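PDB 5MQ6: polycyclic ketone monooxygenase from Myceliophthora thermophila, which catalyses FAD- and NADPH-dependent Baeyer-Villiger oxidation of ketones, particularly bulky polycyclic ones, inserting one oxygen atom beside the carbonyl to give esters or lactones. Local coordinates for residues 363-368 against 591-596; 371-376 against 625-630; 62-67 against 203-208; 199-204 against 210-215. One frame throughout, in Å; residues are numbered along the deposited sequence.

Contact 1 (363-368 against 591-596)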
loop_
_atom_site.group_PDB
_atom_site.type_symbol
_atom_site.label_atom_id
_atom_site.label_comp_id
_atom_site.label_asym_id
_atom_site.label_seq_id
_atom_site.Cartn_x
_atom_site.Cartn_y
_atom_site.Cartn_z
ATOM N N SER A 363 4.274 13.262 -10.294
ATOM C CA SER A 363 3.382 12.970 -11.424
ATOM C C SER A 363 4.024 12.003 -12.450
ATOM O O SER A 363 3.320 11.324 -13.233
ATOM C CB SER A 363 3.093 14.319 -12.116
ATOM O OG SER A 363 4.326 14.862 -12.623
ATOM N N ALA A 364 5.350 11.905 -12.429
ATOM C CA ALA A 364 6.054 10.934 -13.256
ATOM C C ALA A 364 5.466 9.560 -13.058
ATOM O O ALA A 364 5.440 8.775 -13.941
ATOM C CB ALA A 364 7.573 10.895 -12.905
ATOM N N VAL A 365 5.093 9.236 -11.843
ATOM C CA VAL A 365 4.605 7.896 -11.569
ATOM C C VAL A 365 3.122 7.821 -11.381
ATOM O O VAL A 365 2.622 6.726 -11.394
ATOM C CB VAL A 365 5.258 7.154 -10.414
ATOM C CG1 VAL A 365 6.656 6.678 -10.847
ATOM C CG2 VAL A 365 5.258 7.989 -9.132
ATOM N N ILE A 366 2.465 8.948 -11.149
ATOM C CA ILE A 366 1.011 9.014 -10.940
ATOM C C ILE A 366 0.200 9.364 -12.193
ATOM O O ILE A 366 -0.878 8.806 -12.397
ATOM C CB ILE A 366 0.728 10.065 -9.822
ATOM C CG1 ILE A 366 1.276 9.561 -8.524
ATOM C CG2 ILE A 366 -0.714 10.364 -9.731
ATOM C CD1 ILE A 366 0.968 8.129 -8.254
ATOM N N GLY A 367 0.738 10.220 -13.060
ATOM C CA GLY A 367 -0.027 10.738 -14.194
ATOM C C GLY A 367 -0.167 12.233 -14.004
ATOM O O GLY A 367 0.020 12.748 -12.912
ATOM N N SER A 368 -0.544 12.924 -15.047
ATOM C CA SER A 368 -0.906 14.328 -14.997
ATOM C C SER A 368 -1.943 14.572 -16.025
ATOM O O SER A 368 -1.790 14.059 -17.084
ATOM C CB SER A 368 0.320 15.199 -15.382
ATOM O OG SER A 368 0.003 16.574 -15.309
ATOM N N ALA A 591 7.573 5.232 -19.093
ATOM C CA ALA A 591 9.038 5.256 -19.342
ATOM C C ALA A 591 9.793 6.023 -18.275
ATOM O O ALA A 591 10.984 5.769 -18.048
ATOM C CB ALA A 591 9.321 5.891 -20.680
ATOM N N SER A 592 9.088 6.960 -17.620
ATOM C CA SER A 592 9.595 7.587 -16.414
ATOM C C SER A 592 10.248 6.635 -15.425
ATOM O O SER A 592 11.119 7.013 -14.699
ATOM C CB SER A 592 8.489 8.334 -15.699
ATOM O OG SER A 592 7.546 7.423 -15.148
ATOM N N VAL A 593 9.847 5.385 -15.404
ATOM C CA VAL A 593 10.313 4.464 -14.410
ATOM C C VAL A 593 11.634 3.763 -14.830
ATOM O O VAL A 593 12.317 3.210 -14.007
ATOM C CB VAL A 593 9.117 3.567 -14.081
ATOM C CG1 VAL A 593 9.436 2.110 -13.968
ATOM C CG2 VAL A 593 8.429 4.133 -12.843
ATOM N N THR A 594 12.014 3.863 -16.093
ATOM C CA THR A 594 13.244 3.264 -16.599
ATOM C C THR A 594 14.470 3.550 -15.847
ATOM O O THR A 594 15.237 2.645 -15.592
ATOM C CB THR A 594 13.532 3.839 -17.969
ATOM O OG1 THR A 594 12.384 3.576 -18.764
ATOM C CG2 THR A 594 14.758 3.194 -18.591
ATOM N N GLY A 595 14.674 4.812 -15.523
ATOM C CA GLY A 595 15.907 5.218 -14.893
ATOM C C GLY A 595 15.917 5.007 -13.394
ATOM O O GLY A 595 16.905 5.309 -12.765
ATOM N N CYS A 596 14.835 4.486 -12.814
ATOM C CA CYS A 596 14.790 4.302 -11.369
ATOM C C CYS A 596 15.781 3.292 -10.763
ATOM O O CYS A 596 15.904 2.180 -11.265
ATOM C CB CYS A 596 13.342 3.962 -10.925
ATOM S SG CYS A 596 12.320 5.465 -11.019
#
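Over one face of the Ala-364 peptide carbonyl lies the hydroxyl of Ser-592, whose OG donates to Ala-364 O at 2.8 Å from 47° above the carbonyl plane and not on a lone pair; at Ala-591 O, by contrast, Thr-594 OG1 arrives in the plane, on a lone pair. Chi1 of Ser-592 (69°) sets OG between the backbone N and the carbonyl carbon, from where it reaches Ala-364 O; the same OG has a weak hydrogen bond with Trp-589 O. Alongside the bond to Ala-364, Ala-364 CB and Ser-592 CB are 3.9 Å apart, so the short helix 363-366 and the 3-10 segment that includes Ser-592 touch closely at this point. An alanine in place of Ser-592 would keep that beta-carbon contact but would probably leave Ala-364 O without its hydroxyl donor and the two segments tied less firmly. One residue further along both segments, Val-365 CG1 meets Val-593 CG2 at 3.7 Å, the two side chains crossing at about a right angle. Leu-388 of helix 378-406 packs on both Ala-364 and Ser-592, while Trp-423 touches Ala-364 and bonds through NE1 to Ser-592 O. From Val-593 the chain makes a type I beta turn to Cys-596, which is joined by a disulfide to Cys-424. The arrangement is thus a helix set against a disulfide-linked loop near the nucleotide site: the side chain of Val-365 is about 9 Å from those of Lys-425 and Tyr-600, both of which bind NADPH.

Contact 2 (371-376 against 625-630)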
loop_
_atom_site.group_PDB
_atom_site.type_symbol
_atom_site.label_atom_id
_atom_site.label_comp_id
_atom_site.label_asym_id
_atom_site.label_seq_id
_atom_site.Cartn_x
_atom_site.Cartn_y
_atom_site.Cartn_z
ATOM N N HIS A 371 -0.480 17.448 -19.588
ATOM C CA HIS A 371 0.557 17.430 -20.568
ATOM C C HIS A 371 0.253 16.524 -21.725
ATOM O O HIS A 371 1.164 16.198 -22.430
ATOM C CB HIS A 371 1.909 17.014 -19.951
ATOM C CG HIS A 371 2.352 17.895 -18.852
ATOM N ND1 HIS A 371 3.044 19.064 -19.073
ATOM C CD2 HIS A 371 2.155 17.822 -17.524
ATOM C CE1 HIS A 371 3.286 19.651 -17.920
ATOM N NE2 HIS A 371 2.745 18.924 -16.965
ATOM N N GLY A 372 -0.983 16.117 -21.947
ATOM C CA GLY A 372 -1.306 15.190 -23.060
ATOM C C GLY A 372 -0.881 13.752 -22.768
ATOM O O GLY A 372 -0.611 13.416 -21.632
ATOM N N ILE A 373 -0.801 12.942 -23.820
ATOM C CA ILE A 373 -0.408 11.564 -23.780
ATOM C C ILE A 373 0.910 11.465 -24.477
ATOM O O ILE A 373 1.126 12.114 -25.483
ATOM C CB ILE A 373 -1.485 10.707 -24.467
ATOM C CG1 ILE A 373 -2.689 10.586 -23.504
ATOM C CG2 ILE A 373 -0.935 9.327 -24.846
ATOM C CD1 ILE A 373 -4.044 10.377 -24.141
ATOM N N VAL A 374 1.808 10.660 -23.954
ATOM C CA VAL A 374 3.120 10.611 -24.501
ATOM C C VAL A 374 3.072 9.710 -25.709
ATOM O O VAL A 374 2.648 8.611 -25.582
ATOM C CB VAL A 374 4.135 10.119 -23.469
ATOM C CG1 VAL A 374 5.488 9.853 -24.109
ATOM C CG2 VAL A 374 4.274 11.171 -22.369
ATOM N N GLU A 375 3.514 10.175 -26.871
ATOM C CA GLU A 375 3.585 9.308 -28.058
ATOM C C GLU A 375 4.715 8.348 -27.908
ATOM O O GLU A 375 5.737 8.690 -27.386
ATOM C CB GLU A 375 3.844 10.100 -29.312
ATOM C CG GLU A 375 2.677 10.962 -29.732
ATOM C CD GLU A 375 3.128 11.942 -30.812
ATOM O OE1 GLU A 375 3.671 11.473 -31.866
ATOM O OE2 GLU A 375 3.006 13.176 -30.569
ATOM N N PRO A 376 4.555 7.129 -28.401
ATOM C CA PRO A 376 5.619 6.109 -28.146
ATOM C C PRO A 376 6.796 6.021 -29.167
ATOM O O PRO A 376 7.219 4.929 -29.530
ATOM C CB PRO A 376 4.818 4.786 -28.046
ATOM C CG PRO A 376 3.540 5.043 -28.780
ATOM C CD PRO A 376 3.286 6.528 -28.887
ATOM N N ASN A 625 -1.243 1.748 -15.917
ATOM C CA ASN A 625 -2.300 2.626 -15.572
ATOM C C ASN A 625 -2.550 3.677 -16.630
ATOM O O ASN A 625 -1.777 3.889 -17.541
ATOM C CB ASN A 625 -1.918 3.325 -14.271
ATOM C CG ASN A 625 -2.281 2.535 -13.025
ATOM O OD1 ASN A 625 -3.031 1.625 -13.057
ATOM N ND2 ASN A 625 -1.799 3.006 -11.884
ATOM N N LEU A 626 -3.694 4.334 -16.515
ATOM C CA LEU A 626 -3.947 5.533 -17.242
ATOM C C LEU A 626 -2.852 6.524 -16.793
ATOM O O LEU A 626 -2.242 6.330 -15.756
ATOM C CB LEU A 626 -5.300 6.031 -16.849
ATOM C CG LEU A 626 -6.499 5.155 -17.109
ATOM C CD1 LEU A 626 -7.681 5.828 -16.480
ATOM C CD2 LEU A 626 -6.751 5.076 -18.603
ATOM N N SER A 627 -2.578 7.555 -17.597
ATOM C CA SER A 627 -1.468 8.468 -17.377
ATOM C C SER A 627 -1.953 9.880 -16.966
ATOM O O SER A 627 -1.128 10.812 -16.912
ATOM C CB SER A 627 -0.595 8.571 -18.630
ATOM O OG SER A 627 -1.317 9.138 -19.709
ATOM N N GLN A 628 -3.265 10.042 -16.704
ATOM C CA GLN A 628 -3.823 11.350 -16.557
ATOM C C GLN A 628 -4.230 11.786 -15.166
ATOM O O GLN A 628 -4.767 12.894 -15.009
ATOM C CB GLN A 628 -4.968 11.510 -17.508
ATOM C CG GLN A 628 -4.621 11.234 -18.982
ATOM C CD GLN A 628 -3.726 12.279 -19.609
ATOM O OE1 GLN A 628 -4.185 13.350 -19.902
ATOM N NE2 GLN A 628 -2.432 11.972 -19.819
ATOM N N GLY A 629 -3.932 10.950 -14.176
ATOM C CA GLY A 629 -4.275 11.140 -12.759
ATOM C C GLY A 629 -5.646 10.773 -12.236
ATOM O O GLY A 629 -6.652 10.567 -13.008
ATOM N N MET A 630 -5.718 10.726 -10.912
ATOM C CA MET A 630 -6.935 10.232 -10.239
ATOM C C MET A 630 -8.203 11.046 -10.601
ATOM O O MET A 630 -9.274 10.479 -10.878
ATOM C CB MET A 630 -6.745 10.097 -8.722
ATOM C CG MET A 630 -7.994 9.531 -8.035
ATOM S SD MET A 630 -8.307 7.767 -8.449
ATOM C CE MET A 630 -6.783 6.984 -8.240
HETATM O O HOH W 1 -3.405 15.863 -20.811
HETATM O O HOH W 2 0.827 9.233 -21.800
#
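With CG beside the backbone N (chi1 -55°) and a bend at chi2 (-70°), the Gln-628 amide is brought to Gly-372 O and Ser-627 OG. Its two N-H bonds fix the rotation of the amide: NE2 donates to Gly-372 O at 2.9 Å and to Ser-627 OG at 3.0 Å, and both acceptors lie close to the amide plane. Seen from the acceptor, the approach is less regular, because NE2 stands 54° out of the Gly-372 carbonyl plane. The other end of the amide is used as well. Gln-628 OE1 accepts from a water that in turn accepts from Gly-372 N at 2.7 Å, so that one side chain spans both backbone polar groups of the glycine. The contact joins two loops: the connection between helices 363-366 and 378-406, and the one that leads, through Gly-629 as N-cap, into helix 630-641. Ile-373 crosses the glutamine at about a right angle, its CG1 3.9 Å from Gln-628 NE2. A second water takes the Val-374 N-H at 2.8 Å and lies 3.0 Å from Ser-627 OG, a hydroxyl that is also hydrogen-bonded to His-586 ND1.

Contact 3 (62-67 against 203-208)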
loop_
_atom_site.group_PDB
_atom_site.type_symbol
_atom_site.label_atom_id
_atom_site.label_comp_id
_atom_site.label_asym_id
_atom_site.label_seq_id
_atom_site.Cartn_x
_atom_site.Cartn_y
_atom_site.Cartn_z
ATOM N N VAL A 62 -3.827 -10.147 18.663
ATOM C CA VAL A 62 -5.175 -10.801 18.757
ATOM C C VAL A 62 -5.471 -11.427 20.122
ATOM O O VAL A 62 -4.643 -12.054 20.702
ATOM C CB VAL A 62 -5.378 -11.805 17.587
ATOM C CG1 VAL A 62 -4.335 -12.915 17.569
ATOM C CG2 VAL A 62 -6.803 -12.326 17.566
ATOM N N ASP A 63 -6.648 -11.179 20.646
ATOM C CA ASP A 63 -7.120 -11.803 21.834
ATOM C C ASP A 63 -7.936 -13.071 21.469
ATOM O O ASP A 63 -9.144 -13.000 21.262
ATOM C CB ASP A 63 -7.972 -10.798 22.547
ATOM C CG ASP A 63 -8.471 -11.294 23.866
ATOM O OD1 ASP A 63 -8.250 -12.511 24.212
ATOM O OD2 ASP A 63 -9.133 -10.450 24.540
ATOM N N HIS A 64 -7.264 -14.202 21.424
ATOM C CA HIS A 64 -7.871 -15.447 21.011
ATOM C C HIS A 64 -9.000 -15.911 21.938
ATOM O O HIS A 64 -10.012 -16.399 21.486
ATOM C CB HIS A 64 -6.829 -16.531 20.930
ATOM C CG HIS A 64 -5.854 -16.366 19.809
ATOM N ND1 HIS A 64 -6.190 -16.523 18.467
ATOM C CD2 HIS A 64 -4.532 -16.141 19.826
ATOM C CE1 HIS A 64 -5.133 -16.357 17.713
ATOM N NE2 HIS A 64 -4.107 -16.131 18.509
ATOM N N ALA A 65 -8.826 -15.738 23.232
ATOM C CA ALA A 65 -9.884 -16.017 24.219
ATOM C C ALA A 65 -11.144 -15.290 23.877
ATOM O O ALA A 65 -12.219 -15.896 23.786
ATOM C CB ALA A 65 -9.435 -15.588 25.626
ATOM N N ALA A 66 -11.034 -13.985 23.690
ATOM C CA ALA A 66 -12.216 -13.174 23.330
ATOM C C ALA A 66 -12.917 -13.659 22.069
ATOM O O ALA A 66 -14.157 -13.703 22.022
ATOM C CB ALA A 66 -11.811 -11.736 23.101
ATOM N N LEU A 67 -12.117 -13.938 21.039
ATOM C CA LEU A 67 -12.694 -14.415 19.747
ATOM C C LEU A 67 -13.264 -15.831 19.841
ATOM O O LEU A 67 -14.328 -16.096 19.384
ATOM C CB LEU A 67 -11.679 -14.337 18.630
ATOM C CG LEU A 67 -11.706 -13.006 17.873
ATOM C CD1 LEU A 67 -11.897 -11.833 18.715
ATOM C CD2 LEU A 67 -10.406 -12.871 17.206
ATOM N N ARG A 203 -7.481 -20.461 15.610
ATOM C CA ARG A 203 -8.199 -20.419 16.903
ATOM C C ARG A 203 -7.304 -20.248 18.113
ATOM O O ARG A 203 -7.760 -20.342 19.250
ATOM C CB ARG A 203 -9.038 -21.672 17.067
ATOM C CG ARG A 203 -9.937 -21.976 15.852
ATOM C CD ARG A 203 -11.123 -21.071 15.858
ATOM N NE ARG A 203 -11.959 -21.241 17.052
ATOM C CZ ARG A 203 -13.053 -20.562 17.349
ATOM N NH1 ARG A 203 -13.565 -19.631 16.581
ATOM N NH2 ARG A 203 -13.697 -20.846 18.460
ATOM N N GLY A 204 -6.040 -19.981 17.900
ATOM C CA GLY A 204 -5.179 -19.618 19.032
ATOM C C GLY A 204 -4.198 -20.738 19.320
ATOM O O GLY A 204 -4.259 -21.817 18.710
ATOM N N PRO A 205 -3.266 -20.482 20.246
ATOM C CA PRO A 205 -2.171 -21.430 20.413
ATOM C C PRO A 205 -2.670 -22.782 20.975
ATOM O O PRO A 205 -3.614 -22.803 21.796
ATOM C CB PRO A 205 -1.202 -20.693 21.364
ATOM C CG PRO A 205 -1.746 -19.286 21.532
ATOM C CD PRO A 205 -3.214 -19.380 21.230
ATOM N N GLY A 206 -2.071 -23.878 20.475
ATOM C CA GLY A 206 -2.527 -25.275 20.782
ATOM C C GLY A 206 -4.019 -25.587 20.532
ATOM O O GLY A 206 -4.569 -26.472 21.186
ATOM N N GLN A 207 -4.691 -24.862 19.622
ATOM C CA GLN A 207 -6.092 -25.150 19.260
ATOM C C GLN A 207 -6.052 -25.561 17.844
ATOM O O GLN A 207 -5.166 -25.204 17.149
ATOM C CB GLN A 207 -6.986 -23.909 19.293
ATOM C CG GLN A 207 -7.177 -23.287 20.623
ATOM C CD GLN A 207 -7.716 -24.305 21.581
ATOM O OE1 GLN A 207 -8.917 -24.536 21.650
ATOM N NE2 GLN A 207 -6.818 -24.969 22.289
ATOM N N GLN A 208 -7.020 -26.300 17.372
ATOM C CA GLN A 208 -6.979 -26.663 16.002
ATOM C C GLN A 208 -7.656 -25.501 15.213
ATOM O O GLN A 208 -8.646 -24.959 15.683
ATOM C CB GLN A 208 -7.712 -27.975 15.830
ATOM C CG GLN A 208 -7.320 -28.725 14.593
ATOM C CD GLN A 208 -8.357 -29.817 14.266
ATOM O OE1 GLN A 208 -9.462 -29.866 14.837
ATOM N NE2 GLN A 208 -8.010 -30.688 13.342
HETATM O O HOH W 3 -15.721 -18.050 17.904
#
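Gly-204 CA rests on the imidazole of His-64, 3.3 Å from the ring centroid and only 11° off the ring normal, a CH-pi contact set squarely over the face. The opposite face is approached by Val-62 CG2, offset toward the rim, so the ring is held between Val-62 of its own segment and the loop. CG of His-64 lies anti to the carbonyl carbon, beside the backbone N (chi1 -70°), which turns the ring to Gly-204. Beside the glycine, Pro-205 CD comes obliquely to His-64 CD2 at 3.8 Å. Two things call for glycine here: a beta carbon would clash with His-64 CB, and at these backbone angles (phi 110°) it would also press against the carbonyl O of Arg-203. Gly-204 also opens a type II beta turn that runs to Gln-207 and is closed by Gln-207 N bonding to Gly-204 O at 3.2 Å. In the next shell, His-64 ND1 is hydrogen-bonded to Arg-180 NH1, which ties down the orientation of the ring. The helix that carries the histidine is capped by Asp-63: its OD1 takes the N-H of Ala-66 at 3.2 Å in a nearly straight bond. Further along the helix, a water links Leu-67 O, to which it donates at 2.8 Å, with Arg-203 NH1, from which it accepts at 3.0 Å; the arginine's charge is met by Glu-201. Asn-68 ND2 bonds to Arg-203 O. Far out on the protein surface, the contact thus lays the short helix 64-68, which precedes strand 78-84, against the loop that connects strands 194-201 and 210-216.

Contact 4 (199-204 against 210-215)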
loop_
_atom_site.group_PDB
_atom_site.type_symbol
_atom_site.label_atom_id
_atom_site.label_comp_id
_atom_site.label_asym_id
_atom_site.label_seq_id
_atom_site.Cartn_x
_atom_site.Cartn_y
_atom_site.Cartn_z
ATOM N N VAL A 199 -11.377 -21.167 3.366
ATOM C CA VAL A 199 -10.898 -20.301 4.408
ATOM C C VAL A 199 -10.388 -21.181 5.575
ATOM O O VAL A 199 -11.032 -22.186 5.962
ATOM C CB VAL A 199 -12.054 -19.441 4.904
ATOM C CG1 VAL A 199 -11.606 -18.687 6.066
ATOM C CG2 VAL A 199 -12.613 -18.493 3.819
ATOM N N THR A 200 -9.278 -20.781 6.165
ATOM C CA THR A 200 -8.751 -21.401 7.407
ATOM C C THR A 200 -8.744 -20.397 8.522
ATOM O O THR A 200 -8.066 -19.365 8.407
ATOM C CB THR A 200 -7.296 -21.859 7.208
ATOM O OG1 THR A 200 -7.266 -22.730 6.127
ATOM C CG2 THR A 200 -6.809 -22.684 8.393
ATOM N N GLU A 201 -9.526 -20.652 9.560
ATOM C CA GLU A 201 -9.619 -19.778 10.722
ATOM C C GLU A 201 -8.735 -20.299 11.858
ATOM O O GLU A 201 -9.036 -21.363 12.429
ATOM C CB GLU A 201 -11.058 -19.676 11.188
ATOM C CG GLU A 201 -11.316 -18.833 12.392
ATOM C CD GLU A 201 -12.558 -19.139 13.228
ATOM O OE1 GLU A 201 -13.194 -20.153 12.968
ATOM O OE2 GLU A 201 -12.869 -18.317 14.165
ATOM N N GLY A 202 -7.703 -19.505 12.197
ATOM C CA GLY A 202 -6.927 -19.641 13.418
ATOM C C GLY A 202 -7.752 -19.568 14.656
ATOM O O GLY A 202 -8.657 -18.753 14.748
ATOM N N ARG A 203 -7.481 -20.461 15.610
ATOM C CA ARG A 203 -8.199 -20.419 16.903
ATOM C C ARG A 203 -7.304 -20.248 18.113
ATOM O O ARG A 203 -7.760 -20.342 19.250
ATOM C CB ARG A 203 -9.038 -21.672 17.067
ATOM C CG ARG A 203 -9.937 -21.976 15.852
ATOM C CD ARG A 203 -11.123 -21.071 15.858
ATOM N NE ARG A 203 -11.959 -21.241 17.052
ATOM C CZ ARG A 203 -13.053 -20.562 17.349
ATOM N NH1 ARG A 203 -13.565 -19.631 16.581
ATOM N NH2 ARG A 203 -13.697 -20.846 18.460
ATOM N N GLY A 204 -6.040 -19.981 17.900
ATOM C CA GLY A 204 -5.179 -19.618 19.032
ATOM C C GLY A 204 -4.198 -20.738 19.320
ATOM O O GLY A 204 -4.259 -21.817 18.710
ATOM N N ARG A 210 -9.883 -24.104 12.019
ATOM C CA ARG A 210 -11.175 -24.581 11.451
ATOM C C ARG A 210 -11.106 -24.340 9.943
ATOM O O ARG A 210 -10.699 -23.265 9.504
ATOM C CB ARG A 210 -12.289 -23.778 12.064
ATOM C CG ARG A 210 -12.453 -24.127 13.535
ATOM C CD ARG A 210 -13.426 -23.235 14.212
ATOM N NE ARG A 210 -14.773 -23.639 13.819
ATOM C CZ ARG A 210 -15.700 -22.914 13.193
ATOM N NH1 ARG A 210 -15.494 -21.661 12.848
ATOM N NH2 ARG A 210 -16.898 -23.503 12.926
ATOM N N GLU A 211 -11.364 -25.354 9.149
ATOM C CA GLU A 211 -11.469 -25.221 7.747
ATOM C C GLU A 211 -12.920 -24.877 7.472
ATOM O O GLU A 211 -13.830 -25.573 7.980
ATOM C CB GLU A 211 -11.087 -26.498 7.085
ATOM C CG GLU A 211 -9.610 -26.778 7.305
ATOM C CD GLU A 211 -8.684 -25.839 6.562
ATOM O OE1 GLU A 211 -8.887 -25.524 5.397
ATOM O OE2 GLU A 211 -7.727 -25.421 7.166
ATOM N N LEU A 212 -13.123 -23.784 6.711
ATOM C CA LEU A 212 -14.455 -23.290 6.357
ATOM C C LEU A 212 -14.612 -23.118 4.858
ATOM O O LEU A 212 -13.630 -22.720 4.174
ATOM C CB LEU A 212 -14.817 -22.006 7.084
ATOM C CG LEU A 212 -14.703 -22.041 8.596
ATOM C CD1 LEU A 212 -14.559 -20.592 9.059
ATOM C CD2 LEU A 212 -15.921 -22.627 9.247
ATOM N N LYS A 213 -15.821 -23.503 4.384
ATOM C CA LYS A 213 -16.286 -23.214 3.059
ATOM C C LYS A 213 -17.437 -22.225 3.152
ATOM O O LYS A 213 -18.454 -22.513 3.795
ATOM C CB LYS A 213 -16.721 -24.444 2.354
ATOM C CG LYS A 213 -17.152 -24.175 0.904
ATOM C CD LYS A 213 -17.375 -25.462 0.131
ATOM C CE LYS A 213 -18.362 -25.241 -0.956
ATOM N NZ LYS A 213 -18.325 -26.387 -1.867
ATOM N N LEU A 214 -17.270 -21.056 2.527
ATOM C CA LEU A 214 -18.256 -19.994 2.663
ATOM C C LEU A 214 -18.692 -19.620 1.302
ATOM O O LEU A 214 -17.862 -19.583 0.422
ATOM C CB LEU A 214 -17.687 -18.801 3.359
ATOM C CG LEU A 214 -17.032 -19.050 4.680
ATOM C CD1 LEU A 214 -16.284 -17.857 5.221
ATOM C CD2 LEU A 214 -18.074 -19.483 5.703
ATOM N N GLN A 215 -19.989 -19.367 1.139
ATOM C CA GLN A 215 -20.499 -18.983 -0.153
ATOM C C GLN A 215 -21.105 -17.607 -0.223
ATOM O O GLN A 215 -21.594 -17.094 0.761
ATOM C CB GLN A 215 -21.493 -20.002 -0.653
ATOM C CG GLN A 215 -20.852 -21.377 -0.913
ATOM C CD GLN A 215 -21.836 -22.335 -1.517
ATOM O OE1 GLN A 215 -22.852 -22.694 -0.917
ATOM N NE2 GLN A 215 -21.565 -22.718 -2.744
HETATM O O HOH W 4 -11.075 -24.307 4.007
#
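Val-199 and Glu-201 form antiparallel hydrogen-bonded pairs with Leu-212 and Arg-210, and Thr-200 with Glu-211 is the non-hydrogen-bonded pair between them. These are the two arms of a beta hairpin, strands 194-201 and 210-216, within the mixed sheet of the FAD-binding part of the enzyme. Each hydrogen-bonded pair makes both of its bonds; the shortest runs from Leu-212 N to Val-199 O at 2.7 Å. On the face of Val-199, Glu-201, Arg-210 and Leu-212 a salt-bridge network forms. Arg-210 NH1 meets Glu-201 OE1 at 2.8 Å, within the guanidinium plane, the carboxylate turned 78° to it. The other oxygen of the same carboxylate, OE2, takes Arg-203 NH1, also at 2.8 Å, so one glutamate is shared by two arginines. Arg-203, bent at chi2 and chi3, folds back so that Arg-210 CD lies over one face of its guanidinium, with Arg-203 CD 3.6 Å from Arg-210 CD. A leucine in place of Arg-210 would probably leave Glu-201 OE1 without its charged mate, and Val-73 O, which Arg-210 NH2 holds from outside the hairpin, without that donor. On the other face of the sheet, that of Thr-200 and Glu-211, Thr-200 OG1 donates to Glu-211 OE2 at 2.9 Å, on the syn side and 32° from the carboxylate plane; Lys-184 NZ is salt-bridged to the other oxygen and bonds to the threonine hydroxyl. Val-199, its side chain about 7 Å from the bound FAD, packs on Val-183 and, within the hairpin, brings its CG2 to 4.0 Å from Leu-214 CD1.

Overall arrangement
The four contacts form two pairs on opposite sides of the chain's centre. Contacts 3 and 4 come first along the sequence, about 13 Å between centres and sharing Arg-203 and Gly-204; contact 4 pairs the strands of the hairpin 194-201 and 210-216, and contact 3 sets helix 64-68 against its connecting loop. Contacts 1 and 2 follow, their segments alternating along the chain and their centres about 10 Å apart, joined directly by a probable hydrogen bond from Ser-368 N to Ser-627 O at 2.9 Å. They bring the region around helix 363-366 together with the C-terminal loops. The two pairs do not touch, their contacts lying about 42 to 49 Å apart between centres.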